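Local coordinates for uncharacterized protein (Bacteroides caccae, PDB 3NO2), which is of unknown function but folds as a six-bladed beta-propeller, with a sequence region related to the Mal s 1 allergen-like family, at residues H6-G11 against I27-P32; I50-S55 against K59-D64; T114-G119 against A125-I130; Y138-F143 against R149-N154; V202-N205 against Q211-F214. All blocks are in the same frame, centred on the assembly; numbering follows the deposited sequence.

Interaction 1: H6-G11 against I27-P32; sequences HLLVGG and IVWEYP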
# COMPACT_ATOMS: atom_id res chain seq x y z
N HIS A 6 -17.86 -0.44 0.65
CA HIS A 6 -17.16 -1.47 -0.09
C HIS A 6 -15.66 -1.18 -0.05
O HIS A 6 -15.23 -0.02 0.02
CB HIS A 6 -17.65 -1.53 -1.54
CG HIS A 6 -19.02 -2.13 -1.65
ND1 HIS A 6 -20.15 -1.45 -1.23
CD2 HIS A 6 -19.43 -3.36 -2.02
CE1 HIS A 6 -21.20 -2.24 -1.40
NE2 HIS A 6 -20.80 -3.40 -1.89
N LEU A 7 -14.89 -2.26 -0.09
CA LEU A 7 -13.43 -2.21 0.06
C LEU A 7 -12.78 -2.98 -1.06
O LEU A 7 -13.03 -4.16 -1.25
CB LEU A 7 -13.01 -2.81 1.40
CG LEU A 7 -13.59 -2.11 2.61
CD1 LEU A 7 -13.38 -3.00 3.88
CD2 LEU A 7 -13.05 -0.71 2.82
N LEU A 8 -11.96 -2.29 -1.82
CA LEU A 8 -11.11 -2.88 -2.86
C LEU A 8 -9.84 -3.40 -2.17
O LEU A 8 -9.22 -2.65 -1.43
CB LEU A 8 -10.77 -1.84 -3.92
CG LEU A 8 -9.84 -2.22 -5.06
CD1 LEU A 8 -10.45 -3.30 -5.96
CD2 LEU A 8 -9.41 -0.97 -5.84
N VAL A 9 -9.49 -4.63 -2.41
CA VAL A 9 -8.33 -5.28 -1.73
C VAL A 9 -7.51 -6.10 -2.72
O VAL A 9 -8.01 -6.59 -3.75
CB VAL A 9 -8.75 -6.19 -0.55
CG1 VAL A 9 -9.35 -5.33 0.58
CG2 VAL A 9 -9.74 -7.30 -0.96
N GLY A 10 -6.25 -6.31 -2.35
CA GLY A 10 -5.38 -7.19 -3.06
C GLY A 10 -4.22 -7.56 -2.17
O GLY A 10 -4.11 -7.05 -1.03
N GLY A 11 -3.34 -8.43 -2.61
CA GLY A 11 -2.16 -8.75 -1.84
C GLY A 11 -1.22 -9.69 -2.50
O GLY A 11 -1.63 -10.52 -3.34
N ILE A 27 -17.19 -11.20 -0.63
CA ILE A 27 -16.56 -10.79 -1.92
C ILE A 27 -17.68 -10.65 -2.96
O ILE A 27 -18.41 -11.64 -3.24
CB ILE A 27 -15.51 -11.81 -2.36
CG1 ILE A 27 -14.32 -11.75 -1.42
CG2 ILE A 27 -15.06 -11.53 -3.83
CD1 ILE A 27 -13.19 -12.77 -1.73
N VAL A 28 -17.87 -9.44 -3.49
CA VAL A 28 -18.93 -9.20 -4.46
C VAL A 28 -18.42 -9.08 -5.90
O VAL A 28 -19.22 -9.01 -6.82
CB VAL A 28 -19.78 -7.99 -4.07
CG1 VAL A 28 -20.45 -8.25 -2.69
CG2 VAL A 28 -18.98 -6.69 -4.09
N TRP A 29 -17.10 -9.04 -6.09
CA TRP A 29 -16.49 -8.86 -7.40
C TRP A 29 -15.04 -9.27 -7.28
O TRP A 29 -14.40 -9.03 -6.23
CB TRP A 29 -16.54 -7.39 -7.75
CG TRP A 29 -15.84 -6.93 -9.03
CD1 TRP A 29 -16.41 -6.76 -10.26
CD2 TRP A 29 -14.48 -6.51 -9.17
NE1 TRP A 29 -15.48 -6.28 -11.15
CE2 TRP A 29 -14.28 -6.12 -10.51
CE3 TRP A 29 -13.41 -6.45 -8.30
CZ2 TRP A 29 -13.05 -5.64 -10.97
CZ3 TRP A 29 -12.17 -5.98 -8.77
CH2 TRP A 29 -12.01 -5.59 -10.08
N GLU A 30 -14.53 -9.98 -8.30
CA GLU A 30 -13.11 -10.31 -8.42
C GLU A 30 -12.59 -9.98 -9.83
O GLU A 30 -13.38 -9.81 -10.81
CB GLU A 30 -12.79 -11.79 -8.12
CG GLU A 30 -12.98 -12.17 -6.66
CD GLU A 30 -12.59 -13.60 -6.32
OE1 GLU A 30 -12.45 -14.44 -7.24
OE2 GLU A 30 -12.44 -13.89 -5.10
N TYR A 31 -11.27 -9.87 -9.91
CA TYR A 31 -10.59 -9.73 -11.20
C TYR A 31 -9.28 -10.51 -11.10
O TYR A 31 -8.56 -10.42 -10.09
CB TYR A 31 -10.33 -8.26 -11.47
CG TYR A 31 -9.71 -7.93 -12.81
CD1 TYR A 31 -8.33 -7.91 -12.99
CD2 TYR A 31 -10.50 -7.64 -13.92
CE1 TYR A 31 -7.75 -7.61 -14.20
CE2 TYR A 31 -9.93 -7.33 -15.17
CZ TYR A 31 -8.54 -7.32 -15.30
OH TYR A 31 -7.94 -6.99 -16.50
N PRO A 32 -8.95 -11.31 -12.12
CA PRO A 32 -7.82 -12.22 -12.00
C PRO A 32 -6.46 -11.57 -12.24
O PRO A 32 -6.31 -10.62 -13.03
CB PRO A 32 -8.10 -13.23 -13.12
CG PRO A 32 -8.74 -12.40 -14.16
CD PRO A 32 -9.65 -11.44 -13.42
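The rings of His-6 and Trp-29 each meet an aliphatic side chain across this contact. Val-28 CG2 comes to the edge of the imidazole, near the ring plane, with His-6 CD2 and Val-28 CG2 3.9 Å apart, and the two side chains cross at about a right angle. The indole is met more loosely and at a slant, Leu-8 CD1 lying 4.2 Å from Trp-29 CZ3. One face of the indole lies under the backbone of its own strand, with Tyr-31 N 4.1 Å above the plane and shifted toward the rim, and Arg-63 makes a cation-pi contact with the same ring. One face of Tyr-31 is taken in turn by Pro-32 CD, 3.5 Å above it. With CG anti to the backbone N in both Trp-29 (chi1 175°) and Leu-8 (chi1 176°), the ends of these two side chains come together. Val-28 and Trp-29 form a classic beta bulge, both facing Ile-19, which lets two consecutive side chains turn toward strand 6-10. No hydrogen bond links the two segments, because strand 16-21 runs between them: Leu-7 and Val-9 bond to Ile-20 and Ala-18 of that strand, while His-6, Leu-8 and Trp-29 all rest on Ile-19. Strand 26-32 ends the sheet on one side; on the other, strand 6-10 pairs with the C-terminal strand 270-274, and Trp-29 reaches Ile-50 and Ile-61 in the next sheet.

Interaction 2: I50-S55 against K59-D64; sequences ILFSYS and KMITRD
Ile-50 and Ile-61 form the apolar centre, Ile-50 CB lying 3.8 Å from Ile-61 CG1, and the methyl Ile-50 CD1 reaches the aliphatic part of Arg-63. On the other face Leu-51 CB meets the CE methyl of selenomethionine Met-60, in one of two conformers, at 4.1 Å. On the Ile-50 face the ring of Phe-52 lies alongside Lys-59, both pointing the same way, with Phe-52 CE1 3.6 Å from Lys-59 CG. The lysine chain then bends at CG-CD (chi3 67°), and its CE comes within 3.5 Å of Tyr-54 CE2, also in one of two conformers. Beyond it the ammonium pairs with Glu-67 and donates to a water 2.9 Å from Lys-59 NZ, which in turn donates to Tyr-54 OH; that hydroxyl also bonds to Asn-70. Four nearly straight backbone bonds join Ile-50 with Ile-61 and Phe-52 with Lys-59, the shortest being 2.8 Å from Ile-61 N to Ile-50 O. This is the antiparallel hairpin of the two middle strands of a four-stranded propeller blade.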
# COMPACT_ATOMS: atom_id res chain seq x y z
N ILE A 50 -10.69 1.36 -11.21
CA ILE A 50 -9.80 0.55 -10.38
C ILE A 50 -8.39 0.59 -10.97
O ILE A 50 -8.19 0.28 -12.15
CB ILE A 50 -10.32 -0.88 -10.34
CG1 ILE A 50 -11.61 -0.94 -9.54
CG2 ILE A 50 -9.29 -1.83 -9.71
CD1 ILE A 50 -12.49 -2.11 -9.93
N LEU A 51 -7.41 1.00 -10.16
CA LEU A 51 -6.00 1.05 -10.52
C LEU A 51 -5.27 -0.02 -9.69
O LEU A 51 -5.54 -0.15 -8.48
CB LEU A 51 -5.44 2.42 -10.12
CG LEU A 51 -3.93 2.61 -10.23
CD1 LEU A 51 -3.41 2.54 -11.69
CD2 LEU A 51 -3.52 3.95 -9.56
N PHE A 52 -4.39 -0.79 -10.31
CA PHE A 52 -3.56 -1.71 -9.53
C PHE A 52 -2.22 -1.89 -10.15
O PHE A 52 -2.08 -1.85 -11.38
CB PHE A 52 -4.28 -3.08 -9.30
CG PHE A 52 -4.52 -3.92 -10.52
CD1 PHE A 52 -5.61 -3.69 -11.35
CD2 PHE A 52 -3.66 -4.92 -10.84
CE1 PHE A 52 -5.82 -4.49 -12.46
CE2 PHE A 52 -3.86 -5.72 -11.95
CZ PHE A 52 -4.93 -5.49 -12.77
N SER A 53 -1.24 -2.19 -9.32
CA SER A 53 0.07 -2.65 -9.77
C SER A 53 0.13 -4.15 -9.69
O SER A 53 -0.54 -4.80 -8.84
CB SER A 53 1.24 -2.04 -9.01
OG SER A 53 1.20 -2.36 -7.65
N TYR A 54 0.95 -4.72 -10.55
CA TYR A 54 1.05 -6.16 -10.64
C TYR A 54 2.46 -6.68 -10.91
O TYR A 54 2.65 -7.82 -11.36
CB TYR A 54 0.03 -6.72 -11.62
CG TYR A 54 0.12 -6.26 -13.06
CD1 TYR A 54 0.88 -6.96 -13.97
CD2 TYR A 54 -0.62 -5.19 -13.53
CE1 TYR A 54 0.95 -6.59 -15.30
CE2 TYR A 54 -0.56 -4.80 -14.88
CZ TYR A 54 0.24 -5.51 -15.74
OH TYR A 54 0.31 -5.19 -17.07
N SER A 55 3.46 -5.84 -10.59
CA SER A 55 4.89 -6.16 -10.71
C SER A 55 5.38 -6.03 -12.12
O SER A 55 6.30 -5.25 -12.42
CB SER A 55 5.28 -7.50 -10.06
OG SER A 55 6.70 -7.51 -9.86
N LYS A 59 -2.09 -1.02 -14.24
CA LYS A 59 -3.16 -0.75 -15.18
C LYS A 59 -4.39 -0.20 -14.49
O LYS A 59 -4.57 -0.39 -13.26
CB LYS A 59 -3.52 -1.92 -16.03
CG LYS A 59 -4.17 -3.07 -15.31
CD LYS A 59 -4.61 -4.18 -16.28
CE LYS A 59 -3.41 -4.88 -16.94
NZ LYS A 59 -3.85 -5.82 -17.99
N MSE A 60 -5.22 0.50 -15.24
CA MSE A 60 -6.53 0.98 -14.78
C MSE A 60 -7.62 0.27 -15.60
O MSE A 60 -7.49 0.14 -16.82
CB MSE A 60 -6.62 2.52 -14.91
CG MSE A 60 -7.87 3.09 -14.28
SE MSE A 60 -7.98 5.00 -14.24
CE MSE A 60 -7.02 5.28 -12.66
N ILE A 61 -8.65 -0.18 -14.90
CA ILE A 61 -9.79 -0.88 -15.48
C ILE A 61 -11.07 -0.21 -14.98
O ILE A 61 -11.12 0.45 -13.94
CB ILE A 61 -9.80 -2.38 -15.15
CG1 ILE A 61 -9.89 -2.64 -13.63
CG2 ILE A 61 -8.53 -3.05 -15.69
CD1 ILE A 61 -10.08 -4.13 -13.24
N THR A 62 -12.14 -0.46 -15.73
CA THR A 62 -13.46 -0.05 -15.29
C THR A 62 -13.98 -1.04 -14.32
O THR A 62 -13.53 -2.17 -14.26
CB THR A 62 -14.41 0.06 -16.51
OG1 THR A 62 -14.61 -1.25 -17.07
CG2 THR A 62 -13.93 1.03 -17.59
N ARG A 63 -15.06 -0.66 -13.64
CA ARG A 63 -15.67 -1.50 -12.71
C ARG A 63 -16.22 -2.75 -13.35
O ARG A 63 -16.32 -3.77 -12.70
CB ARG A 63 -16.75 -0.71 -11.95
CG ARG A 63 -17.46 -1.45 -10.86
CD ARG A 63 -16.53 -1.99 -9.75
NE ARG A 63 -17.35 -2.57 -8.69
CZ ARG A 63 -18.02 -3.71 -8.80
NH1 ARG A 63 -17.96 -4.43 -9.92
NH2 ARG A 63 -18.76 -4.14 -7.78
N ASP A 64 -16.56 -2.71 -14.65
CA ASP A 64 -17.00 -3.89 -15.38
C ASP A 64 -15.89 -4.66 -16.08
O ASP A 64 -16.13 -5.56 -16.89
CB ASP A 64 -18.19 -3.62 -16.34
CG ASP A 64 -17.87 -2.73 -17.52
OD1 ASP A 64 -16.76 -2.21 -17.69
OD2 ASP A 64 -18.81 -2.54 -18.33
O HOH W 1 -1.49 -6.20 -19.55

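Interaction 3: T114-G119 against A125-I130; sequences TEFETG and AQFRQI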
# COMPACT_ATOMS: atom_id res chain seq x y z
N THR A 114 10.08 10.85 -12.48
CA THR A 114 11.22 10.98 -11.61
C THR A 114 12.00 9.70 -11.59
O THR A 114 11.42 8.61 -11.44
CB THR A 114 10.72 11.31 -10.18
OG1 THR A 114 10.03 12.57 -10.24
CG2 THR A 114 11.89 11.36 -9.13
N GLU A 115 13.31 9.78 -11.76
CA GLU A 115 14.22 8.64 -11.65
C GLU A 115 15.17 8.85 -10.48
O GLU A 115 15.67 9.96 -10.26
CB GLU A 115 15.02 8.47 -12.93
CG GLU A 115 14.19 8.07 -14.13
CD GLU A 115 14.98 7.94 -15.43
OE1 GLU A 115 16.06 8.54 -15.52
OE2 GLU A 115 14.53 7.26 -16.34
N PHE A 116 15.47 7.78 -9.75
CA PHE A 116 16.45 7.85 -8.67
C PHE A 116 17.06 6.46 -8.50
O PHE A 116 16.45 5.44 -8.81
CB PHE A 116 15.79 8.36 -7.38
CG PHE A 116 14.70 7.46 -6.82
CD1 PHE A 116 13.42 7.50 -7.34
CD2 PHE A 116 14.95 6.63 -5.75
CE1 PHE A 116 12.43 6.68 -6.84
CE2 PHE A 116 13.93 5.82 -5.25
CZ PHE A 116 12.69 5.85 -5.80
N GLU A 117 18.27 6.44 -8.00
CA GLU A 117 18.96 5.21 -7.68
C GLU A 117 19.09 5.04 -6.17
O GLU A 117 19.53 5.95 -5.43
CB GLU A 117 20.34 5.17 -8.34
CG GLU A 117 21.17 3.96 -8.01
CD GLU A 117 20.47 2.63 -8.29
OE1 GLU A 117 19.90 2.51 -9.36
OE2 GLU A 117 20.48 1.75 -7.38
N THR A 118 18.63 3.88 -5.69
CA THR A 118 18.61 3.58 -4.28
C THR A 118 19.90 2.99 -3.77
O THR A 118 20.11 2.97 -2.55
CB THR A 118 17.50 2.56 -3.93
OG1 THR A 118 17.71 1.33 -4.66
CG2 THR A 118 16.09 3.14 -4.23
N GLY A 119 20.67 2.41 -4.65
CA GLY A 119 21.86 1.65 -4.22
C GLY A 119 21.54 0.21 -3.83
O GLY A 119 22.46 -0.58 -3.54
N ALA A 125 13.92 -5.75 -3.25
CA ALA A 125 14.35 -5.28 -1.95
C ALA A 125 14.28 -3.78 -1.80
O ALA A 125 14.77 -3.24 -0.80
CB ALA A 125 15.79 -5.80 -1.65
N GLN A 126 13.72 -3.08 -2.79
CA GLN A 126 13.55 -1.63 -2.76
C GLN A 126 12.25 -1.26 -2.06
O GLN A 126 12.14 -1.38 -0.84
CB GLN A 126 13.70 -1.01 -4.15
CG GLN A 126 15.12 -1.23 -4.72
CD GLN A 126 15.27 -0.75 -6.15
OE1 GLN A 126 14.38 -0.11 -6.71
NE2 GLN A 126 16.42 -1.08 -6.77
N PHE A 127 11.22 -0.84 -2.79
CA PHE A 127 10.01 -0.31 -2.18
C PHE A 127 8.78 -1.07 -2.61
O PHE A 127 8.76 -1.88 -3.56
CB PHE A 127 9.85 1.17 -2.49
CG PHE A 127 9.86 1.50 -3.96
CD1 PHE A 127 8.73 1.35 -4.76
CD2 PHE A 127 11.05 1.91 -4.57
CE1 PHE A 127 8.78 1.70 -6.13
CE2 PHE A 127 11.07 2.25 -5.91
CZ PHE A 127 9.94 2.13 -6.64
N ARG A 128 7.68 -0.77 -1.89
CA ARG A 128 6.34 -1.19 -2.29
C ARG A 128 5.53 0.07 -2.60
O ARG A 128 5.43 0.43 -3.80
CB ARG A 128 5.71 -2.11 -1.26
CG ARG A 128 6.48 -3.41 -1.12
CD ARG A 128 6.39 -4.30 -2.36
NE ARG A 128 7.19 -5.53 -2.20
CZ ARG A 128 8.47 -5.66 -2.44
NH1 ARG A 128 9.18 -4.67 -2.91
NH2 ARG A 128 9.07 -6.81 -2.11
N GLN A 129 5.00 0.79 -1.61
CA GLN A 129 4.09 1.91 -1.86
C GLN A 129 4.76 3.26 -1.57
O GLN A 129 4.86 3.69 -0.42
CB GLN A 129 2.84 1.79 -0.99
CG GLN A 129 2.10 0.48 -1.13
CD GLN A 129 0.67 0.56 -0.59
OE1 GLN A 129 0.31 1.45 0.19
NE2 GLN A 129 -0.18 -0.39 -0.99
N ILE A 130 5.18 3.94 -2.62
CA ILE A 130 5.63 5.31 -2.57
C ILE A 130 4.41 6.23 -2.41
O ILE A 130 3.31 5.88 -2.82
CB ILE A 130 6.44 5.63 -3.84
CG1 ILE A 130 7.75 4.84 -3.83
CG2 ILE A 130 6.70 7.14 -3.99
CD1 ILE A 130 8.65 5.03 -5.09
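Phe-116 CZ is the meeting point, 3.9 Å from Phe-127 CE2 and 4.2 Å from Ile-130 CD1. The isoleucine methyl touches the edge of the Phe-116 ring, close to its plane, whereas the two phenylalanine rings slant against each other. The same methyl sits 3.4 Å above the centre of the Phe-127 ring, wedged against both aromatics. Phe-116 leaves its strand with CG between backbone N and carbonyl carbon (chi1 63°), which brings the ring end nearer the loop. Alongside, Thr-118 OG1 lies 3.5 Å from Gln-126 NE2, but at a poor angle for a hydrogen bond. These residues belong to the connection between two propeller blades: strand 110-116 is the last of its sheet, and the loop leads to strand 131-132, the first of the next. The Gln-126 amide is gripped at both ends, OE1 by Ser-99 OG and NE2 by Ile-120 O, and Thr-118 OG1 bonds to Ile-120 as well. Val-140 packs on both phenylalanines. Farther out, Arg-128 folds back so that its NH1 is 2.9 Å from Phe-127 O, approaching from above the carbonyl plane, while its NH2 bonds to His-124 O and to a citrate probably left from crystallisation.

Interaction 4: Y138-F143 against R149-N154; sequences YLVPLF and REIAPN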
# COMPACT_ATOMS: atom_id res chain seq x y z
N TYR A 138 8.54 12.93 -2.88
CA TYR A 138 8.09 11.55 -2.77
C TYR A 138 8.67 10.88 -1.55
O TYR A 138 9.90 11.00 -1.30
CB TYR A 138 8.45 10.76 -4.04
CG TYR A 138 7.82 11.40 -5.26
CD1 TYR A 138 6.46 11.34 -5.45
CD2 TYR A 138 8.58 12.04 -6.22
CE1 TYR A 138 5.86 11.93 -6.58
CE2 TYR A 138 8.01 12.65 -7.35
CZ TYR A 138 6.65 12.57 -7.52
OH TYR A 138 6.07 13.15 -8.65
N LEU A 139 7.84 10.14 -0.83
CA LEU A 139 8.28 9.39 0.35
C LEU A 139 8.43 7.93 -0.08
O LEU A 139 7.46 7.28 -0.52
CB LEU A 139 7.27 9.49 1.49
CG LEU A 139 7.10 10.89 2.06
CD1 LEU A 139 6.02 10.90 3.16
CD2 LEU A 139 8.44 11.40 2.63
N VAL A 140 9.66 7.43 0.03
CA VAL A 140 10.03 6.14 -0.50
C VAL A 140 10.51 5.26 0.65
O VAL A 140 11.65 5.41 1.15
CB VAL A 140 11.14 6.25 -1.53
CG1 VAL A 140 11.48 4.86 -2.12
CG2 VAL A 140 10.79 7.31 -2.63
N PRO A 141 9.65 4.34 1.13
CA PRO A 141 10.10 3.40 2.15
C PRO A 141 10.90 2.28 1.50
O PRO A 141 10.51 1.79 0.43
CB PRO A 141 8.80 2.85 2.76
CG PRO A 141 7.65 3.54 2.00
CD PRO A 141 8.28 4.06 0.72
N LEU A 142 12.00 1.85 2.11
CA LEU A 142 12.87 0.84 1.52
C LEU A 142 13.11 -0.32 2.45
O LEU A 142 13.45 -0.14 3.61
CB LEU A 142 14.22 1.45 1.11
CG LEU A 142 14.15 2.53 0.03
CD1 LEU A 142 15.53 3.28 -0.05
CD2 LEU A 142 13.75 1.97 -1.34
N PHE A 143 12.93 -1.52 1.91
CA PHE A 143 13.11 -2.76 2.65
C PHE A 143 14.56 -2.99 3.08
O PHE A 143 14.84 -3.15 4.26
CB PHE A 143 12.72 -3.98 1.82
CG PHE A 143 11.23 -4.30 1.71
CD1 PHE A 143 10.23 -3.41 1.94
CD2 PHE A 143 10.89 -5.60 1.35
CE1 PHE A 143 8.89 -3.82 1.81
CE2 PHE A 143 9.57 -5.98 1.21
CZ PHE A 143 8.58 -5.08 1.41
N ARG A 149 13.11 7.42 2.57
CA ARG A 149 13.80 8.54 1.94
C ARG A 149 12.79 9.53 1.36
O ARG A 149 11.67 9.16 0.94
CB ARG A 149 14.72 8.06 0.83
CG ARG A 149 15.98 7.38 1.31
CD ARG A 149 16.87 6.99 0.12
NE ARG A 149 17.71 5.85 0.41
CZ ARG A 149 18.59 5.32 -0.43
NH1 ARG A 149 18.76 5.83 -1.63
NH2 ARG A 149 19.29 4.26 -0.05
N GLU A 150 13.17 10.80 1.36
CA GLU A 150 12.37 11.84 0.72
C GLU A 150 13.13 12.26 -0.53
O GLU A 150 14.29 12.67 -0.46
CB GLU A 150 12.13 13.02 1.65
CG GLU A 150 11.11 14.03 1.08
CD GLU A 150 10.81 15.19 2.00
OE1 GLU A 150 10.87 15.00 3.24
OE2 GLU A 150 10.51 16.30 1.49
N ILE A 151 12.50 12.07 -1.69
CA ILE A 151 13.12 12.24 -3.01
C ILE A 151 12.41 13.41 -3.73
O ILE A 151 11.18 13.44 -3.85
CB ILE A 151 12.97 10.94 -3.83
CG1 ILE A 151 13.67 9.74 -3.16
CG2 ILE A 151 13.52 11.15 -5.29
CD1 ILE A 151 15.10 9.93 -2.99
N ALA A 152 13.17 14.38 -4.21
CA ALA A 152 12.62 15.48 -4.99
C ALA A 152 12.16 15.00 -6.38
O ALA A 152 12.61 13.98 -6.87
CB ALA A 152 13.69 16.55 -5.13
N PRO A 153 11.36 15.83 -7.06
CA PRO A 153 10.96 15.41 -8.41
C PRO A 153 12.09 15.23 -9.38
O PRO A 153 11.94 14.43 -10.33
CB PRO A 153 10.03 16.51 -8.86
CG PRO A 153 9.44 17.03 -7.61
CD PRO A 153 10.58 16.97 -6.58
N ASN A 154 13.25 15.89 -9.18
CA ASN A 154 14.39 15.63 -10.07
C ASN A 154 15.21 14.45 -9.66
O ASN A 154 16.23 14.15 -10.29
CB ASN A 154 15.24 16.88 -10.25
CG ASN A 154 16.00 17.28 -9.01
OD1 ASN A 154 15.81 16.70 -7.94
ND2 ASN A 154 16.86 18.32 -9.12
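Leu-142 lays its methyl CD1 over one face of the Arg-149 guanidinium, 3.3 Å above the plane and offset toward the rim, nearest to Arg-149 NE at 3.4 Å. Arg-149 is modelled in two conformers, so this detail applies to the one described. In it the chain runs extended from CG to NE with CG anti to the carbonyl carbon (chi1 -74°), which carries the flat group out beneath the CD1 methyl of Leu-142. The charge is met by Glu-147, and the NH2 also bonds to Thr-118 O. On the same face of the sheet Val-140 and Ile-151 cross obliquely, Val-140 CG2 being 3.8 Å from Ile-151 CG1. Farther along, the Tyr-138 ring slants past Pro-153, with Tyr-138 CE2 4.2 Å from Pro-153 CA, while its hydroxyl bonds to Glu-103. Leu-139 and Glu-150 point to the other face, where Leu-139 CD2 touches the aliphatic part of Glu-150; the carboxylate, in a residue with two conformers, turns to Asn-137. Backbone bonds of 2.8 to 2.9 Å pair the N and O of Tyr-138 with the O and N of Ile-151, and those of Val-140 with those of Arg-149. The strand axes, 4.8 Å apart at closest, run antiparallel with a marked twist, at 145° between directions. Such a twisted hairpin of second and third strands is characteristic of a beta-propeller blade.

Interaction 5: V202-N205 against Q211-F214; sequences VNAN and QLFF
Leu-212 reaches the turn at Asn-203 and Ala-204 with one methyl: its CD1 lies 3.8 Å from Ala-204 N and 4.0 Å from Asn-203 C, so it rests against the peptide link between those two residues. Its CG stands anti to the carbonyl carbon (chi1 -62°), and CD1 continues the chain in an extended form (chi2 174°), which is what pushes that methyl outward to the backbone. Ala-204 answers with its CB, pointed toward the loop, 4.4 Å from Leu-212 CG and 4.5 Å from Gln-211 CA. The contact is thin, a methyl against a peptide group and an alanine CB, with no hydrogen bond across it. It sits where one propeller blade gives way to the next: strand 198-203 is the last of its sheet, and the loop carrying Gln-211 to Phe-213 leads into strand 214-220, first of the following one. The turn is shaped by Asn-203, whose side chain stands between backbone N and carbonyl carbon (chi1 61°) and curls back to accept from the chain, Asn-203 OD1 being 2.9 Å from Asn-205 N. That is an Asx turn, and the N of Asn-203 itself donates to Asp-206 OD2. On the loop side, the amide of Asn-230 bonds to both Gln-211 O and Phe-213 N, fixing the backbone that flanks Leu-212, while Phe-213 O accepts from His-186 ND1 and the Phe-213 ring meets His-243 edge to face.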
# COMPACT_ATOMS: atom_id res chain seq x y z
N VAL A 202 3.89 1.93 17.29
CA VAL A 202 2.74 1.16 17.63
C VAL A 202 2.96 -0.28 17.26
O VAL A 202 3.22 -0.62 16.10
CB VAL A 202 1.47 1.69 16.92
CG1 VAL A 202 0.24 0.91 17.31
CG2 VAL A 202 1.33 3.20 17.19
N ASN A 203 2.90 -1.15 18.24
CA ASN A 203 2.95 -2.56 17.96
C ASN A 203 1.78 -3.29 18.57
O ASN A 203 0.82 -2.63 19.03
CB ASN A 203 4.26 -3.13 18.39
CG ASN A 203 4.51 -2.98 19.86
OD1 ASN A 203 3.58 -3.10 20.67
ND2 ASN A 203 5.75 -2.68 20.23
N ALA A 204 1.79 -4.60 18.54
CA ALA A 204 0.64 -5.34 19.04
C ALA A 204 0.32 -5.12 20.53
O ALA A 204 -0.84 -5.31 20.95
CB ALA A 204 0.80 -6.84 18.74
N ASN A 205 1.30 -4.72 21.31
CA ASN A 205 1.02 -4.44 22.73
C ASN A 205 0.21 -3.15 22.90
O ASN A 205 -0.34 -2.93 23.98
CB ASN A 205 2.33 -4.29 23.51
CG ASN A 205 3.09 -5.59 23.66
OD1 ASN A 205 2.51 -6.68 23.67
ND2 ASN A 205 4.41 -5.48 23.80
N GLN A 211 -2.62 -10.04 16.70
CA GLN A 211 -1.16 -10.23 16.57
C GLN A 211 -0.81 -9.68 15.17
O GLN A 211 -1.37 -10.13 14.16
CB GLN A 211 -0.78 -11.71 16.65
CG GLN A 211 0.73 -11.90 16.41
CD GLN A 211 1.20 -13.36 16.45
OE1 GLN A 211 0.47 -14.27 16.94
NE2 GLN A 211 2.43 -13.61 15.96
N LEU A 212 0.13 -8.75 15.12
CA LEU A 212 0.61 -8.16 13.86
C LEU A 212 1.71 -9.02 13.27
O LEU A 212 2.68 -9.35 13.96
CB LEU A 212 1.10 -6.75 14.06
CG LEU A 212 0.03 -5.74 14.54
CD1 LEU A 212 0.65 -4.37 14.87
CD2 LEU A 212 -1.13 -5.59 13.52
N PHE A 213 1.49 -9.41 12.02
CA PHE A 213 2.47 -10.18 11.23
C PHE A 213 3.26 -9.18 10.37
O PHE A 213 3.99 -8.38 10.94
CB PHE A 213 1.72 -11.26 10.46
CG PHE A 213 1.18 -12.33 11.36
CD1 PHE A 213 1.98 -13.42 11.68
CD2 PHE A 213 -0.02 -12.23 11.99
CE1 PHE A 213 1.51 -14.42 12.58
CE2 PHE A 213 -0.46 -13.21 12.86
CZ PHE A 213 0.29 -14.28 13.14
N PHE A 214 3.08 -9.16 9.05
CA PHE A 214 3.74 -8.13 8.23
C PHE A 214 2.77 -6.98 8.14
O PHE A 214 1.67 -7.12 7.58
CB PHE A 214 4.04 -8.73 6.84
CG PHE A 214 4.70 -7.78 5.87
CD1 PHE A 214 3.96 -6.81 5.24
CD2 PHE A 214 6.05 -7.89 5.60
CE1 PHE A 214 4.57 -5.94 4.36
CE2 PHE A 214 6.66 -7.05 4.70
CZ PHE A 214 5.95 -6.06 4.09

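Overall arrangement
The five contacts follow one another in series round the six-bladed propeller. Interaction 1 lies in the sheet that the chain ends close together, three N-terminal strands joined by C-terminal strand 270-274. Interaction 2, 11 Å away between centres, is the hairpin of the next blade and touches it, Tyr-31 CD2 lying 3.6 Å from Ile-61 CD1. Interactions 3 and 4 have centres 7 Å apart and share a blade boundary, with Thr-114 OG1 2.7 Å from Pro-153 O; both lie on the opposite side of the chain's centre from interaction 1. Interaction 5, at a later boundary, meets interaction 4 through Phe-143 and Phe-214. Interactions 2 and 4 are thus hairpins within blades, interaction 1 spans one blade, and 3 and 5 lie between blades.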